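Response regulator protein (Burkholderia pseudomallei, PDB 3RQI) probably acts as a two-component response regulator, linking phosphorylation of its CheY-like receiver domain to a Fis-family helix-turn-helix region likely to bind DNA. Local coordinates at residues A[82-87]-A[103-108]; A[49-54]-A[75-80]; A[7-12]-A[31-36]. All blocks are in the same frame, centred on the assembly; numbering follows the deposited sequence.

Contact 1: residues A[82-87]-A[103-108]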
ATOM      1  N   ILE A  82     -11.436   6.678  -9.148  1.00 11.90           N
ATOM      2  CA  ILE A  82     -10.582   7.621  -8.460  1.00 11.38           C
ATOM      3  C   ILE A  82      -9.230   6.962  -8.196  1.00 11.27           C
ATOM      4  O   ILE A  82      -9.148   5.870  -7.612  1.00 11.79           O
ATOM      5  CB  ILE A  82     -11.259   8.079  -7.120  1.00 11.30           C
ATOM      6  CG1 ILE A  82     -12.545   8.898  -7.431  1.00 14.51           C
ATOM      7  CG2 ILE A  82     -10.285   8.906  -6.302  1.00 13.34           C
ATOM      8  CD1 ILE A  82     -13.323   9.280  -6.184  1.00 16.23           C
ATOM      9  N   LEU A  83      -8.149   7.619  -8.629  1.00  9.64           N
ATOM     10  CA  LEU A  83      -6.797   7.050  -8.522  1.00 11.38           C
ATOM     11  C   LEU A  83      -5.945   8.044  -7.723  1.00 10.97           C
ATOM     12  O   LEU A  83      -5.871   9.239  -8.067  1.00 11.23           O
ATOM     13  CB  LEU A  83      -6.198   6.909  -9.942  1.00 11.73           C
ATOM     14  CG  LEU A  83      -4.693   6.641 -10.031  1.00 14.99           C
ATOM     15  CD1 LEU A  83      -4.344   5.177  -9.553  1.00 16.00           C
ATOM     16  CD2 LEU A  83      -4.189   6.892 -11.482  1.00 17.65           C
ATOM     17  N   VAL A  84      -5.296   7.570  -6.679  1.00 10.72           N
ATOM     18  CA  VAL A  84      -4.238   8.381  -6.012  1.00  9.97           C
ATOM     19  C   VAL A  84      -2.992   8.290  -6.859  1.00 10.53           C
ATOM     20  O   VAL A  84      -2.565   7.192  -7.293  1.00 11.20           O
ATOM     21  CB  VAL A  84      -3.910   7.901  -4.568  1.00 10.61           C
ATOM     22  CG1 VAL A  84      -2.621   8.617  -4.020  1.00 10.52           C
ATOM     23  CG2 VAL A  84      -5.117   8.147  -3.635  1.00 10.65           C
ATOM     24  N   LEU A  85      -2.432   9.447  -7.175  1.00 10.43           N
ATOM     25  CA  LEU A  85      -1.207   9.486  -8.005  1.00 10.75           C
ATOM     26  C   LEU A  85      -0.196  10.375  -7.258  1.00 10.40           C
ATOM     27  O   LEU A  85      -0.409  11.594  -7.118  1.00 10.33           O
ATOM     28  CB  LEU A  85      -1.533  10.050  -9.406  1.00 10.38           C
ATOM     29  CG  LEU A  85      -0.314  10.246 -10.341  1.00 10.06           C
ATOM     30  CD1 LEU A  85       0.392   8.913 -10.574  1.00 13.25           C
ATOM     31  CD2 LEU A  85      -0.787  10.844 -11.650  1.00 12.38           C
ATOM     32  N   THR A  86       0.872   9.763  -6.709  1.00  9.91           N
ATOM     33  CA  THR A  86       1.689  10.476  -5.678  1.00 11.86           C
ATOM     34  C   THR A  86       3.189  10.267  -5.763  1.00 13.10           C
ATOM     35  O   THR A  86       3.656   9.151  -6.024  1.00 14.64           O
ATOM     36  CB  THR A  86       1.212  10.145  -4.224  1.00 12.09           C
ATOM     37  OG1 THR A  86       1.984  10.833  -3.254  1.00 12.28           O
ATOM     38  CG2 THR A  86       1.270   8.680  -3.934  1.00 12.80           C
ATOM     39  N   GLY A  87       3.927  11.347  -5.519  1.00 14.02           N
ATOM     40  CA  GLY A  87       5.391  11.289  -5.386  1.00 16.63           C
ATOM     41  C   GLY A  87       5.832  10.943  -3.961  1.00 17.38           C
ATOM     42  O   GLY A  87       7.034  10.879  -3.670  1.00 17.81           O
ATOM     43  N   ASP A 103     -10.165   3.936  -5.770  1.00  9.76           N
ATOM     44  CA  ASP A 103     -10.150   2.691  -6.518  1.00 11.70           C
ATOM     45  C   ASP A 103      -8.750   2.103  -6.746  1.00 12.10           C
ATOM     46  O   ASP A 103      -8.618   0.897  -6.931  1.00 13.72           O
ATOM     47  CB  ASP A 103     -10.885   2.848  -7.872  1.00 12.61           C
ATOM     48  CG  ASP A 103     -12.315   3.250  -7.695  1.00 14.84           C
ATOM     49  OD1 ASP A 103     -13.112   2.396  -7.228  1.00 16.04           O
ATOM     50  OD2 ASP A 103     -12.645   4.411  -7.977  1.00 14.66           O
ATOM     51  N   ASN A 104      -7.710   2.947  -6.774  1.00 10.53           N
ATOM     52  CA  ASN A 104      -6.361   2.443  -6.995  1.00 11.44           C
ATOM     53  C   ASN A 104      -5.345   3.487  -6.577  1.00 10.93           C
ATOM     54  O   ASN A 104      -5.710   4.610  -6.162  1.00 11.41           O
ATOM     55  CB  ASN A 104      -6.152   2.049  -8.480  1.00 10.83           C
ATOM     56  CG  ASN A 104      -5.154   0.936  -8.654  1.00 11.73           C
ATOM     57  OD1 ASN A 104      -4.486   0.499  -7.686  1.00 13.41           O
ATOM     58  ND2 ASN A 104      -5.028   0.458  -9.902  1.00 12.43           N
ATOM     59  N   TYR A 105      -4.065   3.135  -6.681  1.00 11.77           N
ATOM     60  CA  TYR A 105      -3.028   4.013  -6.135  1.00 11.12           C
ATOM     61  C   TYR A 105      -1.786   3.739  -6.946  1.00 12.32           C
ATOM     62  O   TYR A 105      -1.431   2.582  -7.167  1.00 13.70           O
ATOM     63  CB  TYR A 105      -2.841   3.650  -4.655  1.00 11.72           C
ATOM     64  CG  TYR A 105      -1.814   4.421  -3.809  1.00 13.25           C
ATOM     65  CD1 TYR A 105      -2.248   5.197  -2.727  1.00 10.89           C
ATOM     66  CD2 TYR A 105      -0.423   4.327  -4.078  1.00 13.36           C
ATOM     67  CE1 TYR A 105      -1.341   5.854  -1.890  1.00  9.44           C
ATOM     68  CE2 TYR A 105       0.495   4.986  -3.267  1.00 14.64           C
ATOM     69  CZ  TYR A 105       0.028   5.734  -2.173  1.00 11.99           C
ATOM     70  OH  TYR A 105       0.926   6.369  -1.375  1.00 13.86           O
ATOM     71  N   LEU A 106      -1.165   4.797  -7.463  1.00 12.38           N
ATOM     72  CA  LEU A 106       0.073   4.682  -8.262  1.00 13.66           C
ATOM     73  C   LEU A 106       1.132   5.672  -7.820  1.00 14.34           C
ATOM     74  O   LEU A 106       0.839   6.840  -7.497  1.00 12.44           O
ATOM     75  CB  LEU A 106      -0.221   4.975  -9.726  1.00 13.99           C
ATOM     76  CG  LEU A 106      -0.755   3.924 -10.692  1.00 19.86           C
ATOM     77  CD1 LEU A 106      -0.573   4.575 -12.083  1.00 21.18           C
ATOM     78  CD2 LEU A 106       0.017   2.615 -10.572  1.00 24.72           C
ATOM     79  N   ALA A 107       2.373   5.182  -7.757  1.00 15.62           N
ATOM     80  CA  ALA A 107       3.524   6.075  -7.557  1.00 16.27           C
ATOM     81  C   ALA A 107       3.888   6.857  -8.813  1.00 16.76           C
ATOM     82  O   ALA A 107       3.918   6.292  -9.931  1.00 17.32           O
ATOM     83  CB  ALA A 107       4.738   5.263  -7.081  1.00 17.82           C
ATOM     84  N   LYS A 108       4.151   8.162  -8.637  1.00 16.06           N
ATOM     85  CA  LYS A 108       4.868   8.935  -9.646  1.00 16.75           C
ATOM     86  C   LYS A 108       6.346   8.451  -9.703  1.00 18.60           C
ATOM     87  O   LYS A 108       6.911   8.021  -8.678  1.00 19.83           O
ATOM     88  CB  LYS A 108       4.854  10.441  -9.355  1.00 15.16           C
ATOM     89  CG  LYS A 108       3.489  11.113  -9.315  1.00 13.33           C
ATOM     90  CD  LYS A 108       3.658  12.581  -8.935  1.00 12.03           C
ATOM     91  CE  LYS A 108       2.292  13.302  -8.878  1.00 11.18           C
ATOM     92  NZ  LYS A 108       2.496  14.582  -8.151  1.00 12.57           N
TER

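Contact 2: residues A[49-54]-A[75-80]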
ATOM      1  N   ALA A  49     -19.521  20.790  -9.280  1.00 15.54           N
ATOM      2  CA  ALA A  49     -20.105  21.527 -10.399  1.00 17.28           C
ATOM      3  C   ALA A  49     -20.324  20.703 -11.665  1.00 16.90           C
ATOM      4  O   ALA A  49     -21.195  21.008 -12.455  1.00 17.99           O
ATOM      5  CB  ALA A  49     -19.256  22.768 -10.716  1.00 18.61           C
ATOM      6  N   GLU A  50     -19.543  19.642 -11.837  1.00 17.40           N
ATOM      7  CA  GLU A  50     -19.549  18.896 -13.080  1.00 19.68           C
ATOM      8  C   GLU A  50     -19.314  17.409 -12.733  1.00 18.79           C
ATOM      9  O   GLU A  50     -18.710  17.094 -11.709  1.00 17.59           O
ATOM     10  CB  GLU A  50     -18.417  19.484 -13.968  1.00 21.56           C
ATOM     11  CG  GLU A  50     -17.651  18.532 -14.861  1.00 26.80           C
ATOM     12  CD  GLU A  50     -16.664  19.276 -15.782  1.00 30.87           C
ATOM     13  OE1 GLU A  50     -16.417  20.490 -15.555  1.00 32.86           O
ATOM     14  OE2 GLU A  50     -16.128  18.625 -16.710  1.00 33.89           O
ATOM     15  N   LYS A  51     -19.829  16.518 -13.576  1.00 18.39           N
ATOM     16  CA  LYS A  51     -19.629  15.068 -13.424  1.00 18.26           C
ATOM     17  C   LYS A  51     -18.343  14.647 -14.102  1.00 15.92           C
ATOM     18  O   LYS A  51     -18.121  14.973 -15.288  1.00 17.18           O
ATOM     19  CB  LYS A  51     -20.768  14.295 -14.092  1.00 20.12           C
ATOM     20  CG  LYS A  51     -20.622  12.765 -13.969  1.00 22.91           C
ATOM     21  CD  LYS A  51     -21.825  12.038 -14.572  1.00 29.82           C
ATOM     22  CE  LYS A  51     -21.511  10.569 -14.862  1.00 33.46           C
ATOM     23  NZ  LYS A  51     -22.525   9.994 -15.801  1.00 35.23           N
ATOM     24  N   PHE A  52     -17.521  13.898 -13.356  1.00 14.37           N
ATOM     25  CA  PHE A  52     -16.260  13.342 -13.870  1.00 13.69           C
ATOM     26  C   PHE A  52     -16.315  11.836 -13.912  1.00 14.59           C
ATOM     27  O   PHE A  52     -16.872  11.198 -13.008  1.00 16.00           O
ATOM     28  CB  PHE A  52     -15.087  13.827 -12.993  1.00 12.26           C
ATOM     29  CG  PHE A  52     -14.876  15.317 -13.095  1.00 13.30           C
ATOM     30  CD1 PHE A  52     -15.365  16.168 -12.103  1.00 13.01           C
ATOM     31  CD2 PHE A  52     -14.211  15.876 -14.190  1.00 12.11           C
ATOM     32  CE1 PHE A  52     -15.188  17.549 -12.210  1.00 13.36           C
ATOM     33  CE2 PHE A  52     -14.026  17.214 -14.298  1.00 10.63           C
ATOM     34  CZ  PHE A  52     -14.513  18.071 -13.319  1.00 12.91           C
ATOM     35  N   GLU A  53     -15.768  11.244 -14.969  1.00 13.40           N
ATOM     36  CA  GLU A  53     -15.669   9.807 -15.028  1.00 14.42           C
ATOM     37  C   GLU A  53     -14.388   9.307 -14.370  1.00 13.98           C
ATOM     38  O   GLU A  53     -14.354   8.178 -13.858  1.00 14.54           O
ATOM     39  CB  GLU A  53     -15.732   9.358 -16.502  1.00 15.52           C
ATOM     40  CG  GLU A  53     -17.177   9.347 -17.074  1.00 21.81           C
ATOM     41  CD  GLU A  53     -17.750  10.736 -17.283  1.00 23.86           C
ATOM     42  OE1 GLU A  53     -17.055  11.585 -17.862  1.00 21.53           O
ATOM     43  OE2 GLU A  53     -18.926  10.969 -16.897  1.00 26.85           O
ATOM     44  N   PHE A  54     -13.341  10.148 -14.399  1.00 12.41           N
ATOM     45  CA  PHE A  54     -12.040   9.802 -13.818  1.00 12.37           C
ATOM     46  C   PHE A  54     -11.511  10.961 -13.006  1.00 12.11           C
ATOM     47  O   PHE A  54     -11.737  12.111 -13.382  1.00 11.47           O
ATOM     48  CB  PHE A  54     -11.054   9.514 -14.944  1.00 14.10           C
ATOM     49  CG  PHE A  54     -11.557   8.455 -15.917  1.00 15.02           C
ATOM     50  CD1 PHE A  54     -11.397   7.122 -15.628  1.00 20.43           C
ATOM     51  CD2 PHE A  54     -12.239   8.824 -17.091  1.00 21.33           C
ATOM     52  CE1 PHE A  54     -11.883   6.111 -16.547  1.00 22.23           C
ATOM     53  CE2 PHE A  54     -12.738   7.851 -17.980  1.00 22.61           C
ATOM     54  CZ  PHE A  54     -12.547   6.514 -17.708  1.00 24.20           C
ATOM     55  N   ASP A  75     -18.400  10.981  -2.384  1.00 16.19           N
ATOM     56  CA  ASP A  75     -19.810  11.378  -2.077  1.00 19.35           C
ATOM     57  C   ASP A  75     -20.352  12.229  -3.205  1.00 18.26           C
ATOM     58  O   ASP A  75     -21.523  12.121  -3.569  1.00 19.48           O
ATOM     59  CB  ASP A  75     -19.870  12.188  -0.787  1.00 21.23           C
ATOM     60  CG  ASP A  75     -19.663  11.340   0.447  1.00 25.51           C
ATOM     61  OD1 ASP A  75     -19.526  10.117   0.324  1.00 30.81           O
ATOM     62  OD2 ASP A  75     -19.644  11.908   1.561  1.00 32.08           O
ATOM     63  N   LEU A  76     -19.511  13.101  -3.731  1.00 17.21           N
ATOM     64  CA  LEU A  76     -19.923  13.966  -4.861  1.00 16.64           C
ATOM     65  C   LEU A  76     -19.932  13.248  -6.187  1.00 17.29           C
ATOM     66  O   LEU A  76     -20.692  13.622  -7.099  1.00 17.16           O
ATOM     67  CB  LEU A  76     -18.993  15.177  -4.988  1.00 16.06           C
ATOM     68  CG  LEU A  76     -19.099  16.183  -3.837  1.00 18.75           C
ATOM     69  CD1 LEU A  76     -17.863  17.111  -3.839  1.00 17.02           C
ATOM     70  CD2 LEU A  76     -20.398  17.010  -3.911  1.00 21.15           C
ATOM     71  N   GLN A  77     -19.081  12.230  -6.310  1.00 15.68           N
ATOM     72  CA  GLN A  77     -18.823  11.609  -7.616  1.00 16.65           C
ATOM     73  C   GLN A  77     -18.906  10.099  -7.470  1.00 17.56           C
ATOM     74  O   GLN A  77     -17.910   9.378  -7.669  1.00 17.05           O
ATOM     75  CB  GLN A  77     -17.415  12.007  -8.155  1.00 14.95           C
ATOM     76  CG  GLN A  77     -17.184  13.508  -8.321  1.00 15.06           C
ATOM     77  CD  GLN A  77     -17.819  14.069  -9.588  1.00 16.94           C
ATOM     78  OE1 GLN A  77     -17.957  13.360 -10.597  1.00 17.42           O
ATOM     79  NE2 GLN A  77     -18.212  15.347  -9.546  1.00 15.74           N
ATOM     80  N   PRO A  78     -20.102   9.588  -7.141  1.00 20.11           N
ATOM     81  CA  PRO A  78     -20.191   8.160  -6.807  1.00 21.78           C
ATOM     82  C   PRO A  78     -19.860   7.243  -7.984  1.00 22.45           C
ATOM     83  O   PRO A  78     -19.431   6.095  -7.756  1.00 24.47           O
ATOM     84  CB  PRO A  78     -21.664   7.993  -6.390  1.00 23.09           C
ATOM     85  CG  PRO A  78     -22.386   9.175  -6.995  1.00 23.62           C
ATOM     86  CD  PRO A  78     -21.393  10.285  -6.982  1.00 21.78           C
ATOM     87  N   ASP A  79     -20.077   7.729  -9.211  1.00 22.96           N
ATOM     88  CA  ASP A  79     -19.774   6.956 -10.418  1.00 24.27           C
ATOM     89  C   ASP A  79     -18.281   7.018 -10.867  1.00 22.35           C
ATOM     90  O   ASP A  79     -17.832   6.149 -11.607  1.00 23.61           O
ATOM     91  CB  ASP A  79     -20.709   7.316 -11.599  1.00 26.54           C
ATOM     92  CG  ASP A  79     -22.188   6.923 -11.364  1.00 32.16           C
ATOM     93  OD1 ASP A  79     -22.464   5.871 -10.745  1.00 35.28           O
ATOM     94  OD2 ASP A  79     -23.081   7.672 -11.833  1.00 34.60           O
ATOM     95  N   ALA A  80     -17.529   8.003 -10.397  1.00 18.95           N
ATOM     96  CA  ALA A  80     -16.125   8.214 -10.848  1.00 16.58           C
ATOM     97  C   ALA A  80     -15.163   7.109 -10.411  1.00 16.44           C
ATOM     98  O   ALA A  80     -15.315   6.548  -9.321  1.00 17.27           O
ATOM     99  CB  ALA A  80     -15.616   9.557 -10.305  1.00 15.92           C
TER
HETATM  100  O   HOH W   1     -16.135   6.113 -14.404  1.00 17.01           O

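Contact 3: residues A[7-12]-A[31-36]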
ATOM      1  N   ASP A   7     -18.895   8.958 -21.125  1.00 38.52           N
ATOM      2  CA  ASP A   7     -18.208  10.260 -21.433  1.00 36.41           C
ATOM      3  C   ASP A   7     -16.765  10.187 -20.899  1.00 33.39           C
ATOM      4  O   ASP A   7     -16.375   9.189 -20.250  1.00 32.90           O
ATOM      5  CB  ASP A   7     -19.010  11.433 -20.827  1.00 37.57           C
ATOM      6  CG  ASP A   7     -18.785  12.776 -21.557  1.00 40.98           C
ATOM      7  OD1 ASP A   7     -18.066  12.820 -22.580  1.00 44.41           O
ATOM      8  OD2 ASP A   7     -19.337  13.805 -21.087  1.00 44.47           O
ATOM      9  N   LYS A   8     -15.950  11.203 -21.194  1.00 29.47           N
ATOM     10  CA  LYS A   8     -14.540  11.120 -20.835  1.00 26.09           C
ATOM     11  C   LYS A   8     -14.039  12.353 -20.109  1.00 21.97           C
ATOM     12  O   LYS A   8     -12.982  12.896 -20.449  1.00 21.56           O
ATOM     13  CB  LYS A   8     -13.698  10.863 -22.082  1.00 27.03           C
ATOM     14  CG  LYS A   8     -13.832   9.434 -22.619  1.00 29.92           C
ATOM     15  CD  LYS A   8     -13.253   9.284 -24.041  1.00 34.87           C
ATOM     16  CE  LYS A   8     -11.732   9.145 -24.046  1.00 33.84           C
ATOM     17  NZ  LYS A   8     -11.189   8.810 -25.398  1.00 37.15           N
ATOM     18  N   ASN A   9     -14.808  12.804 -19.126  1.00 20.16           N
ATOM     19  CA  ASN A   9     -14.412  13.945 -18.307  1.00 17.71           C
ATOM     20  C   ASN A   9     -13.463  13.501 -17.190  1.00 15.62           C
ATOM     21  O   ASN A   9     -13.772  12.588 -16.451  1.00 14.86           O
ATOM     22  CB  ASN A   9     -15.662  14.627 -17.735  1.00 18.37           C
ATOM     23  CG  ASN A   9     -16.558  15.194 -18.837  1.00 22.47           C
ATOM     24  OD1 ASN A   9     -16.144  16.058 -19.608  1.00 25.53           O
ATOM     25  ND2 ASN A   9     -17.783  14.702 -18.910  1.00 29.55           N
ATOM     26  N   PHE A  10     -12.318  14.180 -17.086  1.00 14.17           N
ATOM     27  CA  PHE A  10     -11.241  13.823 -16.184  1.00 12.84           C
ATOM     28  C   PHE A  10     -10.903  15.023 -15.291  1.00 12.11           C
ATOM     29  O   PHE A  10     -10.677  16.135 -15.806  1.00 14.10           O
ATOM     30  CB  PHE A  10     -10.025  13.461 -17.077  1.00 14.00           C
ATOM     31  CG  PHE A  10      -9.039  12.534 -16.432  1.00 13.93           C
ATOM     32  CD1 PHE A  10      -8.769  11.285 -16.983  1.00 14.83           C
ATOM     33  CD2 PHE A  10      -8.328  12.941 -15.297  1.00 13.36           C
ATOM     34  CE1 PHE A  10      -7.841  10.414 -16.372  1.00 13.78           C
ATOM     35  CE2 PHE A  10      -7.392  12.102 -14.702  1.00 14.39           C
ATOM     36  CZ  PHE A  10      -7.144  10.834 -15.232  1.00 13.56           C
ATOM     37  N   LEU A  11     -10.832  14.809 -13.978  1.00 10.85           N
ATOM     38  CA  LEU A  11     -10.388  15.866 -13.013  1.00  9.87           C
ATOM     39  C   LEU A  11      -9.003  15.510 -12.480  1.00  8.97           C
ATOM     40  O   LEU A  11      -8.834  14.472 -11.867  1.00  9.63           O
ATOM     41  CB  LEU A  11     -11.359  15.940 -11.853  1.00 10.76           C
ATOM     42  CG  LEU A  11     -11.032  16.979 -10.723  1.00  9.92           C
ATOM     43  CD1 LEU A  11     -10.871  18.408 -11.217  1.00 11.35           C
ATOM     44  CD2 LEU A  11     -12.062  16.930  -9.564  1.00 12.89           C
ATOM     45  N   VAL A  12      -8.056  16.391 -12.733  1.00  9.71           N
ATOM     46  CA  VAL A  12      -6.686  16.240 -12.230  1.00  8.94           C
ATOM     47  C   VAL A  12      -6.515  17.150 -11.009  1.00  8.39           C
ATOM     48  O   VAL A  12      -6.562  18.359 -11.161  1.00 10.29           O
ATOM     49  CB  VAL A  12      -5.659  16.573 -13.347  1.00  9.14           C
ATOM     50  CG1 VAL A  12      -4.251  16.683 -12.727  1.00  9.65           C
ATOM     51  CG2 VAL A  12      -5.703  15.497 -14.500  1.00  9.27           C
ATOM     52  N   GLY A  31      -8.327  12.196 -26.125  1.00 25.52           N
ATOM     53  CA  GLY A  31      -9.760  12.462 -26.208  1.00 25.09           C
ATOM     54  C   GLY A  31     -10.490  12.733 -24.912  1.00 22.76           C
ATOM     55  O   GLY A  31     -11.722  12.768 -24.901  1.00 22.92           O
ATOM     56  N   TYR A  32      -9.754  12.931 -23.808  1.00 20.25           N
ATOM     57  CA  TYR A  32     -10.406  13.273 -22.555  1.00 18.76           C
ATOM     58  C   TYR A  32     -10.578  14.775 -22.459  1.00 19.18           C
ATOM     59  O   TYR A  32      -9.800  15.525 -23.039  1.00 19.67           O
ATOM     60  CB  TYR A  32      -9.615  12.741 -21.324  1.00 18.14           C
ATOM     61  CG  TYR A  32      -9.615  11.237 -21.287  1.00 17.12           C
ATOM     62  CD1 TYR A  32     -10.539  10.545 -20.515  1.00 18.65           C
ATOM     63  CD2 TYR A  32      -8.726  10.502 -22.073  1.00 19.28           C
ATOM     64  CE1 TYR A  32     -10.568   9.136 -20.521  1.00 22.65           C
ATOM     65  CE2 TYR A  32      -8.747   9.104 -22.096  1.00 22.85           C
ATOM     66  CZ  TYR A  32      -9.669   8.431 -21.299  1.00 22.43           C
ATOM     67  OH  TYR A  32      -9.712   7.052 -21.320  1.00 26.97           O
ATOM     68  N   ALA A  33     -11.631  15.202 -21.779  1.00 18.80           N
ATOM     69  CA  ALA A  33     -11.856  16.613 -21.523  1.00 18.36           C
ATOM     70  C   ALA A  33     -11.395  16.784 -20.077  1.00 17.00           C
ATOM     71  O   ALA A  33     -11.988  16.177 -19.193  1.00 17.84           O
ATOM     72  CB  ALA A  33     -13.333  16.924 -21.631  1.00 20.48           C
ATOM     73  N   VAL A  34     -10.372  17.608 -19.839  1.00 16.25           N
ATOM     74  CA  VAL A  34      -9.697  17.658 -18.516  1.00 14.86           C
ATOM     75  C   VAL A  34      -9.879  18.996 -17.811  1.00 14.90           C
ATOM     76  O   VAL A  34      -9.744  20.077 -18.440  1.00 17.14           O
ATOM     77  CB  VAL A  34      -8.159  17.400 -18.680  1.00 14.67           C
ATOM     78  CG1 VAL A  34      -7.432  17.304 -17.337  1.00 13.71           C
ATOM     79  CG2 VAL A  34      -7.904  16.108 -19.503  1.00 15.67           C
ATOM     80  N   ARG A  35     -10.223  18.926 -16.529  1.00 13.18           N
ATOM     81  CA  ARG A  35     -10.183  20.095 -15.626  1.00 14.20           C
ATOM     82  C   ARG A  35      -9.101  19.846 -14.595  1.00 12.04           C
ATOM     83  O   ARG A  35      -8.825  18.689 -14.243  1.00 12.10           O
ATOM     84  CB  ARG A  35     -11.534  20.299 -14.930  1.00 14.45           C
ATOM     85  CG  ARG A  35     -12.682  20.552 -15.907  1.00 18.05           C
ATOM     86  CD  ARG A  35     -12.453  21.864 -16.666  1.00 22.82           C
ATOM     87  NE  ARG A  35     -12.715  22.991 -15.778  1.00 30.92           N
ATOM     88  CZ  ARG A  35     -13.829  23.730 -15.811  1.00 35.28           C
ATOM     89  NH1 ARG A  35     -14.756  23.502 -16.731  1.00 38.76           N
ATOM     90  NH2 ARG A  35     -13.998  24.730 -14.951  1.00 36.90           N
ATOM     91  N   GLN A  36      -8.474  20.934 -14.118  1.00 13.22           N
ATOM     92  CA  GLN A  36      -7.414  20.835 -13.118  1.00 13.21           C
ATOM     93  C   GLN A  36      -7.849  21.601 -11.845  1.00 12.84           C
ATOM     94  O   GLN A  36      -8.465  22.679 -11.924  1.00 15.29           O
ATOM     95  CB  GLN A  36      -6.126  21.496 -13.635  1.00 14.31           C
ATOM     96  CG  GLN A  36      -5.489  20.868 -14.871  1.00 17.42           C
ATOM     97  CD  GLN A  36      -4.265  21.685 -15.282  1.00 20.35           C
ATOM     98  OE1 GLN A  36      -3.470  22.112 -14.433  1.00 22.25           O
ATOM     99  NE2 GLN A  36      -4.166  21.986 -16.567  1.00 23.69           N
TER

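Contact 1: residues A[82-87]-A[103-108]
Strands 81-86 and 104-107, joined through helix 91-100 in a beta-alpha-beta crossover, run parallel, with Val-84 opposite Tyr-105 and Thr-86 opposite Ala-107. Val-84 bonds through both its backbone N and its backbone O: N donates to Asn-104 O, and O accepts from Leu-106 N at 2.8 Å. Where the pairing begins, Asp-103 OD2 uses its anti lone pair for Ile-82 N (2.8 Å, 157° at the hydrogen).

On the face shared by Val-84, Thr-86 and Tyr-105, Val-84 CG1 lies over the phenol ring, 4.1 Å from the Tyr-105 centroid and 29° off the normal. Thr-86 CG2 comes obliquely to the hydroxyl-bearing side of the ring, 3.5 Å from Tyr-105 OH, a hydroxyl hydrogen-bonded to Thr-93 OG1 and Ser-90 N. Thr-86 OG1 stands anti to its backbone N (chi1 -180°), while CG2 takes the position between N and the carbonyl carbon. On the opposite face Leu-83 CD1 packs 4.0 Å from Leu-106 CG.

The extended Lys-108 chain crosses Leu-85 at about a right angle, passing CE 3.6 Å from Leu-85 O. Lys-108 NZ reaches Asp-14 and the aspartyl phosphate at position 58, to which Gly-87 N and Thr-86 OG1 also bond; Thr-86 OG1 is hydrogen-bonded to Tyr-88 N as well. A threonine ending one strand and a lysine just past the end of its neighbour, both gripping the phosphoryl group, are characteristic of the CheY-like receiver phosphorylation site.

Contact 2: residues A[49-54]-A[75-80]
Gln-77 and Phe-52 cross obliquely, the carboxamide plane turned 53° from the ring plane. The amide nitrogen sits at the ring's edge, near its plane, with Gln-77 NE2 3.9 Å from Phe-52 CD1. One face of the same ring carries Glu-50, whose CG lies 3.5 Å above the plane of the Phe-52 ring and is offset toward the rim.

The Gln-77 chain is bent at chi2 (-79°), which turns CD aside from a straight course. Two hydrogen bonds to the backbone of 50-52 then define where the amide lies. Gln-77 NE2 donates to Glu-50 O at 2.8 Å, in the plane of that carbonyl, and makes a further bond to Ala-47 O. Gln-77 OE1 accepts from Phe-52 N at 2.8 Å in a nearly straight bond (171° at the hydrogen), with the donor tilted from the amide carbonyl plane. Bonds from both ends of the amide, donated at one and accepted at the other, fix its rotation.

Farther along, Ala-80 CB rests 3.4 Å from Phe-52 O. One water donates to Glu-53 O and, in a longer bond, to Asp-79 O. A type I turn from Gln-77 to Ala-80 brings the chain round.

The contact thus ties the loop between helix 40-47 and strand 54-56 to the turn between helix 67-76 and strand 81-86, while Phe-52 packs on Asn-9 and Leu-11 of strand 9-13.

Contact 3: residues A[7-12]-A[31-36]
Lys-8 lays its chain over the ring of Tyr-32: CG stands anti to the carbonyl carbon, beside the backbone N (chi1 -73°), and the chain bends once, at chi3 (80°), which places CE above the aromatic face. The two side chains cross at about a right angle. CE of Lys-8 sits over the centre of the ring, 3.5 Å from the Tyr-32 centroid, in a CH-pi contact. The ammonium lies farther off, with Lys-8 NZ 4.5 Å from the same centroid but still over the face, a cation-pi geometry. Nearer the backbone, Lys-8 CB touches the ring at Tyr-32 CD1 (3.5 Å).

Phe-10 adds an aromatic neighbour. Its edge is directed toward the Tyr-32 face in an offset edge-to-face pair, the planes 89° apart and the centroids 6.0 Å apart. Farther along the same side of the sheet, Val-12 CG2 meets Val-34 CG1 at 3.8 Å.

Beneath these groups strands 9-13 and 33-37 run parallel. Phe-10 N donates to Ala-33 O and Phe-10 O accepts from Arg-35 N, while Val-12 N to Arg-35 O closes the series at 2.9 Å. Helix 17-29 connects the two strands and covers the side that carries Phe-10 and Val-34, through Ala-24 and Leu-27. Gly-31, at positive phi, is the C-prime residue of the Schellman motif ending that helix.

Lys-8 NZ also donates to Arg-30 O at this helix end. Its positive charge therefore meets both a pi face and a terminal carbonyl, and would probably be favoured by the helix dipole. Cation-pi, CH-pi and hydrogen-bond contacts of this one side chain thus join the start of the strand pair to the end of the helix.

Contacts 1 and 3 pair strands of the central parallel sheet, ordered 33-37, 9-13, 54-56, 81-86, 104-107: contact 3 at one border and contact 1 at the other, with centres about 16 Å apart. Contact 2 joins two connections leading into that sheet and adjoins both. Its centre lies about 11 Å from that of contact 3, where Glu-53 N and Asn-9 O, 2.8 Å apart, make a probable hydrogen bond; toward contact 1, Ala-80 O packs 3.7 Å from Asp-103 OD2. Contact 1 reaches the aspartyl phosphate directly, through Thr-86, Gly-87 and Lys-108; in contact 3 the Val-12 side chain remains about 11 Å from the calcium ion bound by Asp-15, Asp-58 and His-60.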